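Local coordinates for protein tryptophan halogenase (PDB 2PYX) that probably acts as a flavin-dependent halogenase that uses FAD to halogenate tryptophan or a related substrate, at residues 500-503 / 504-507; 154-157 / 158-161; 298-301 / 302-305. All coordinates share one frame; numbering follows the deposited sequence. Where two conformers were deposited one is given.

Contact 1 (500-503 / 504-507); sequences RTQA and LSKN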
loop_
_atom_site.group_PDB
_atom_site.type_symbol
_atom_site.label_atom_id
_atom_site.label_comp_id
_atom_site.label_asym_id
_atom_site.label_seq_id
_atom_site.Cartn_x
_atom_site.Cartn_y
_atom_site.Cartn_z
ATOM N N ARG A 500 -6.595 -26.428 9.263
ATOM C CA ARG A 500 -5.391 -25.608 9.272
ATOM C C ARG A 500 -5.504 -24.445 10.243
ATOM O O ARG A 500 -4.546 -24.117 10.934
ATOM C CB ARG A 500 -5.107 -25.076 7.869
ATOM C CG ARG A 500 -3.853 -24.282 7.767
ATOM C CD ARG A 500 -3.451 -24.158 6.320
ATOM N NE ARG A 500 -2.308 -23.282 6.180
ATOM C CZ ARG A 500 -2.376 -21.947 6.206
ATOM N NH1 ARG A 500 -3.548 -21.312 6.353
ATOM N NH2 ARG A 500 -1.267 -21.241 6.087
ATOM N N THR A 501 -6.654 -23.775 10.245
ATOM C CA THR A 501 -6.926 -22.701 11.176
ATOM C C THR A 501 -6.745 -23.183 12.618
ATOM O O THR A 501 -6.076 -22.540 13.441
ATOM C CB THR A 501 -8.356 -22.147 10.982
ATOM O OG1 THR A 501 -8.507 -21.702 9.625
ATOM C CG2 THR A 501 -8.634 -21.018 11.939
ATOM N N GLN A 502 -7.340 -24.331 12.918
ATOM C CA GLN A 502 -7.260 -24.861 14.267
ATOM C C GLN A 502 -5.805 -25.150 14.630
ATOM O O GLN A 502 -5.373 -24.808 15.734
ATOM C CB GLN A 502 -8.148 -26.101 14.399
ATOM C CG GLN A 502 -8.134 -26.730 15.782
ATOM C CD GLN A 502 -9.127 -26.083 16.750
ATOM O OE1 GLN A 502 -9.448 -24.887 16.657
ATOM N NE2 GLN A 502 -9.621 -26.885 17.692
ATOM N N ALA A 503 -5.053 -25.753 13.712
ATOM C CA ALA A 503 -3.666 -26.130 14.019
ATOM C C ALA A 503 -2.843 -24.873 14.269
ATOM O O ALA A 503 -2.134 -24.759 15.266
ATOM C CB ALA A 503 -3.064 -26.965 12.917
ATOM N N LEU A 504 -2.965 -23.888 13.383
ATOM C CA LEU A 504 -2.195 -22.659 13.540
ATOM C C LEU A 504 -2.585 -21.899 14.789
ATOM O O LEU A 504 -1.738 -21.253 15.418
ATOM C CB LEU A 504 -2.365 -21.753 12.308
ATOM C CG LEU A 504 -1.667 -22.267 11.062
ATOM C CD1 LEU A 504 -2.060 -21.439 9.856
ATOM C CD2 LEU A 504 -0.162 -22.234 11.199
ATOM N N SER A 505 -3.860 -21.942 15.167
ATOM C CA SER A 505 -4.328 -21.181 16.328
ATOM C C SER A 505 -3.659 -21.649 17.617
ATOM O O SER A 505 -3.532 -20.889 18.576
ATOM C CB SER A 505 -5.857 -21.236 16.471
ATOM O OG SER A 505 -6.281 -22.475 17.040
ATOM N N LYS A 506 -3.215 -22.897 17.598
ATOM C CA LYS A 506 -2.561 -23.500 18.758
ATOM C C LYS A 506 -1.047 -23.332 18.768
ATOM O O LYS A 506 -0.404 -23.497 19.803
ATOM C CB LYS A 506 -2.967 -24.981 18.793
ATOM C CG LYS A 506 -4.465 -25.099 18.987
ATOM C CD LYS A 506 -4.998 -26.497 18.951
ATOM C CE LYS A 506 -6.491 -26.485 19.265
ATOM N NZ LYS A 506 -6.844 -25.716 20.512
ATOM N N ASN A 507 -0.449 -22.940 17.651
ATOM C CA ASN A 507 0.988 -22.953 17.535
ATOM C C ASN A 507 1.661 -21.592 17.316
ATOM O O ASN A 507 2.816 -21.396 17.693
ATOM C CB ASN A 507 1.318 -23.993 16.498
ATOM C CG ASN A 507 1.070 -25.409 17.038
ATOM O OD1 ASN A 507 1.820 -25.871 17.922
ATOM N ND2 ASN A 507 -0.012 -26.067 16.584
#

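Contact 2 (154-157 / 158-161); sequences PKSI and VTAQ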
loop_
_atom_site.group_PDB
_atom_site.type_symbol
_atom_site.label_atom_id
_atom_site.label_comp_id
_atom_site.label_asym_id
_atom_site.label_seq_id
_atom_site.Cartn_x
_atom_site.Cartn_y
_atom_site.Cartn_z
ATOM N N PRO A 154 2.090 -13.944 11.796
ATOM C CA PRO A 154 2.004 -14.738 10.557
ATOM C C PRO A 154 3.055 -15.842 10.399
ATOM O O PRO A 154 3.085 -16.530 9.382
ATOM C CB PRO A 154 2.285 -13.686 9.467
ATOM C CG PRO A 154 3.177 -12.719 10.138
ATOM C CD PRO A 154 2.825 -12.686 11.578
ATOM N N LYS A 155 3.926 -15.963 11.397
ATOM C CA LYS A 155 5.041 -16.906 11.326
ATOM C C LYS A 155 5.558 -17.163 12.738
ATOM O O LYS A 155 5.144 -16.515 13.666
ATOM C CB LYS A 155 6.159 -16.354 10.411
ATOM C CG LYS A 155 6.820 -15.071 10.941
ATOM C CD LYS A 155 7.691 -14.392 9.902
ATOM C CE LYS A 155 8.894 -15.220 9.483
ATOM N NZ LYS A 155 9.749 -14.534 8.422
ATOM N N SER A 156 6.470 -18.129 12.857
ATOM C CA SER A 156 7.088 -18.505 14.125
ATOM C C SER A 156 8.538 -18.052 14.127
ATOM O O SER A 156 9.082 -17.716 13.074
ATOM C CB SER A 156 7.050 -20.027 14.267
ATOM O OG SER A 156 7.797 -20.644 13.228
ATOM N N ILE A 157 9.178 -18.077 15.297
ATOM C CA ILE A 157 10.592 -17.650 15.407
ATOM C C ILE A 157 11.536 -18.573 14.606
ATOM O O ILE A 157 12.634 -18.155 14.177
ATOM C CB ILE A 157 10.992 -17.482 16.901
ATOM C CG1 ILE A 157 12.342 -16.777 17.058
ATOM C CG2 ILE A 157 10.988 -18.850 17.637
ATOM C CD1 ILE A 157 12.490 -15.496 16.275
ATOM N N VAL A 158 11.088 -19.801 14.359
ATOM C CA VAL A 158 11.864 -20.787 13.599
ATOM C C VAL A 158 11.665 -20.668 12.094
ATOM O O VAL A 158 12.366 -21.310 11.307
ATOM C CB VAL A 158 11.543 -22.254 14.056
ATOM C CG1 VAL A 158 11.857 -22.411 15.538
ATOM C CG2 VAL A 158 10.103 -22.623 13.766
ATOM N N THR A 159 10.713 -19.842 11.674
ATOM C CA THR A 159 10.485 -19.605 10.268
ATOM C C THR A 159 11.574 -18.702 9.651
ATOM O O THR A 159 12.019 -17.731 10.262
ATOM C CB THR A 159 9.118 -18.947 10.054
ATOM O OG1 THR A 159 8.111 -19.733 10.715
ATOM C CG2 THR A 159 8.778 -18.855 8.585
ATOM N N ALA A 160 11.987 -19.027 8.436
ATOM C CA ALA A 160 13.048 -18.301 7.740
ATOM C C ALA A 160 12.654 -16.860 7.453
ATOM O O ALA A 160 11.455 -16.551 7.334
ATOM C CB ALA A 160 13.380 -19.006 6.440
ATOM N N GLN A 161 13.661 -15.997 7.336
ATOM C CA GLN A 161 13.423 -14.606 6.914
ATOM C C GLN A 161 12.562 -14.576 5.672
ATOM O O GLN A 161 12.835 -15.284 4.686
ATOM C CB GLN A 161 14.738 -13.909 6.623
ATOM C CG GLN A 161 15.532 -13.654 7.854
ATOM C CD GLN A 161 16.816 -12.909 7.590
ATOM O OE1 GLN A 161 16.889 -12.042 6.718
ATOM N NE2 GLN A 161 17.854 -13.242 8.377
#

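Contact 3 (298-301 / 302-305); sequences VYSS and SHTN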
loop_
_atom_site.group_PDB
_atom_site.type_symbol
_atom_site.label_atom_id
_atom_site.label_comp_id
_atom_site.label_asym_id
_atom_site.label_seq_id
_atom_site.Cartn_x
_atom_site.Cartn_y
_atom_site.Cartn_z
ATOM N N VAL A 298 -9.080 10.379 8.440
ATOM C CA VAL A 298 -9.244 10.784 7.048
ATOM C C VAL A 298 -10.671 11.247 6.901
ATOM O O VAL A 298 -11.591 10.493 7.192
ATOM C CB VAL A 298 -8.997 9.562 6.144
ATOM C CG1 VAL A 298 -9.406 9.858 4.708
ATOM C CG2 VAL A 298 -7.570 9.111 6.257
ATOM N N TYR A 299 -10.853 12.454 6.386
ATOM C CA TYR A 299 -12.195 13.019 6.327
ATOM C C TYR A 299 -12.371 14.028 5.173
ATOM O O TYR A 299 -11.404 14.435 4.530
ATOM C CB TYR A 299 -12.583 13.655 7.676
ATOM C CG TYR A 299 -11.774 14.827 8.112
ATOM C CD1 TYR A 299 -10.620 14.646 8.827
ATOM C CD2 TYR A 299 -12.182 16.138 7.841
ATOM C CE1 TYR A 299 -9.843 15.715 9.229
ATOM C CE2 TYR A 299 -11.407 17.223 8.248
ATOM C CZ TYR A 299 -10.253 17.009 8.990
ATOM O OH TYR A 299 -9.466 18.083 9.388
ATOM N N SER A 300 -13.619 14.401 4.943
ATOM C CA SER A 300 -13.982 15.343 3.848
ATOM C C SER A 300 -14.284 16.707 4.414
ATOM O O SER A 300 -15.236 16.833 5.185
ATOM C CB SER A 300 -15.206 14.824 3.152
ATOM O OG SER A 300 -15.723 15.766 2.238
ATOM N N SER A 301 -13.514 17.706 3.989
ATOM C CA SER A 301 -13.769 19.087 4.449
ATOM C C SER A 301 -15.064 19.673 3.925
ATOM O O SER A 301 -15.534 20.681 4.472
ATOM C CB SER A 301 -12.627 19.993 4.060
ATOM O OG SER A 301 -12.395 20.023 2.673
ATOM N N SER A 302 -15.651 19.083 2.872
ATOM C CA SER A 302 -16.963 19.544 2.434
ATOM C C SER A 302 -18.089 18.913 3.210
ATOM O O SER A 302 -19.259 19.248 2.945
ATOM C CB SER A 302 -17.166 19.365 0.938
ATOM O OG SER A 302 -17.225 18.004 0.596
ATOM N N HIS A 303 -17.767 18.041 4.169
ATOM C CA HIS A 303 -18.748 17.456 5.063
ATOM C C HIS A 303 -18.592 17.864 6.525
ATOM O O HIS A 303 -19.576 17.846 7.249
ATOM C CB HIS A 303 -18.742 15.928 4.965
ATOM C CG HIS A 303 -19.235 15.441 3.644
ATOM N ND1 HIS A 303 -18.408 15.308 2.553
ATOM C CD2 HIS A 303 -20.465 15.046 3.239
ATOM C CE1 HIS A 303 -19.117 14.873 1.522
ATOM N NE2 HIS A 303 -20.370 14.728 1.903
ATOM N N THR A 304 -17.375 18.194 6.942
ATOM C CA THR A 304 -17.111 18.627 8.308
ATOM C C THR A 304 -16.004 19.663 8.352
ATOM O O THR A 304 -15.068 19.652 7.544
ATOM C CB THR A 304 -16.736 17.453 9.215
ATOM O OG1 THR A 304 -16.503 17.951 10.550
ATOM C CG2 THR A 304 -15.466 16.766 8.772
ATOM N N ASN A 305 -16.102 20.585 9.322
ATOM C CA ASN A 305 -14.972 21.471 9.587
ATOM C C ASN A 305 -13.887 20.765 10.400
ATOM O O ASN A 305 -14.053 19.594 10.788
ATOM C CB ASN A 305 -15.406 22.808 10.200
ATOM C CG ASN A 305 -15.872 22.691 11.616
ATOM O OD1 ASN A 305 -15.574 21.726 12.311
ATOM N ND2 ASN A 305 -16.569 23.717 12.073
HETATM O O HOH W 1 -14.288 17.591 0.595
#

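Contact 1 (500-503 / 504-507)
Leu-504 lays its CD1 methyl over the centre of the Arg-500 guanidinium, one turn back along helix 484-507, with CD1 3.7 Å from CZ. The contact is van der Waals, a methyl over the flat face of a charged group. The arginine reaches the methyl because CG stands anti to the backbone N (chi1 -177°) and the chain runs extended to NE. NH2 of Arg-500 is hydrogen-bonded to Asn-166, while Leu-504 also rests on Ser-143, Gln-165 and Leu-147.

In a second side-chain pair, Gln-502 and Lys-506 cross at a slant, and amide NE2 of Gln-502 lies 3.5 Å from CE of Lys-506; the amide meets this last methylene more closely than the ammonium.

The backbone bonds are helical, Leu-504 N to Arg-500 O at 2.9 Å and nearly straight (171°), Ser-505 N to Thr-501 O at 2.9 Å. Farther on, Lys-506 N turns to the i-3 carbonyl, bonding Ala-503 O at 3.2 Å, and its bond to Gln-502 O is weak.

Side chains supply the remaining polar bonds. The hydroxyl of Ser-505, set between its own N and carbonyl carbon (chi1 78°), donates from OG to Gln-502 O at 2.8 Å. Asn-507 folds back so that ND2 donates to Ala-503 O at 2.8 Å, from the face of that carbonyl opposite to the one approached by Lys-506 N.

The carbonyls of Gln-502 and Ala-503 thus accept side-chain donors where the backbone bond from Lys-506 N to Gln-502 O is weak, and even in this surface contact two bonds grip Ala-503 O.

Contact 2 (154-157 / 158-161)
Ser-156 and Thr-159 face each other across a type I beta turn, closed by the bond from Thr-159 N to Ser-156 O (3.0 Å), in the long loop between helix 144-149 and strand 169-172.

The tight side belongs to Lys-155. Its buried side chain starts between its own N and carbonyl carbon (chi1 64°), bends at chi3 and crosses Thr-159 at a slant, with CE 3.7 Å from CG2 of Thr-159. Beyond the methyl, NZ donates to Ala-160 O at 2.9 Å, tilted from the carbonyl plane. The same ammonium forms a salt bridge with Glu-77, bonds Tyr-168 OH and makes a cation-pi contact with Phe-523, so the charge is met from several parts of the chain. A methionine in place of Lys-155 would probably leave the Ala-160 carbonyl without this donor and Glu-77 without its positive mate.

The solvent side belongs to Val-158 alone, exposed at the turn corner, where its CG1 comes only to 4.2 Å from CG2 of Ile-157. Ile-157 itself is covered by Leu-514, Lys-517 and Val-518 of helix 511-520. The hydroxyl pair spans the turn itself. Ser-156 has two conformers, so its bond is less certain: in one, OG lies 2.7 Å from OG1 of Thr-159 in a hydrogen bond that either oxygen could donate.

Contact 3 (298-301 / 302-305)
His-303 turns the edge of its imidazole to Ser-300, so that OG lies in the ring plane and accepts from ND1 at 2.7 Å. Ser-300 meets it with OG anti to the backbone N (chi1 171°). The hydroxyl then donates to a water at 2.8 Å, which also accepts from Ser-302 N. Farther round the ring, NE2 of His-303 is hydrogen-bonded to Asp-425, and Tyr-422 meets the ring edge-to-face.

Tyr-299 and Thr-304 cross at about a right angle where strand 292-299 ends, the methyl CG2 approaching ring atom CD2 obliquely at 3.5 Å. The phenol OH reaches on to Asp-306. OG1 of Thr-304, on another branch, donates to Asn-305 O in the carbonyl plane, on a lone pair, at 3.0 Å.

Between these pairs, Ser-300 O takes two amides: His-303 N from above the carbonyl plane (3.0 Å) and Thr-304 N within it (3.1 Å). The chain thereby turns from the strand toward helix 306-317, where Asn-305 is the N-cap and its OD1 accepts from Asp-308 N.

With a hydroxyl at one ring nitrogen and a carboxylate at the other, the imidazole of His-303 is held against rotation, and Asp-425 would tend to favour its protonated form.

From the N terminus the contacts come in the order 2, 3, 1. They lie in series, and none nests in or crosses another, each being local to one continuous stretch: a beta turn, a strand-to-helix bend and a helix segment. Contact 2 closes a beta turn between helix 144-149 and strand 169-172 and joins that loop to helix 511-520. Contact 3 turns the chain from strand 292-299, in the large mixed sheet, into helix 306-317, about 42 Å from contact 2 between centres and across the middle of the chain. Contact 1 belongs to helix 484-507, which leans on helix 144-149. Contacts 1 and 2 do not touch, but both meet Gln-165 and Asn-166, with centres about 15 Å apart.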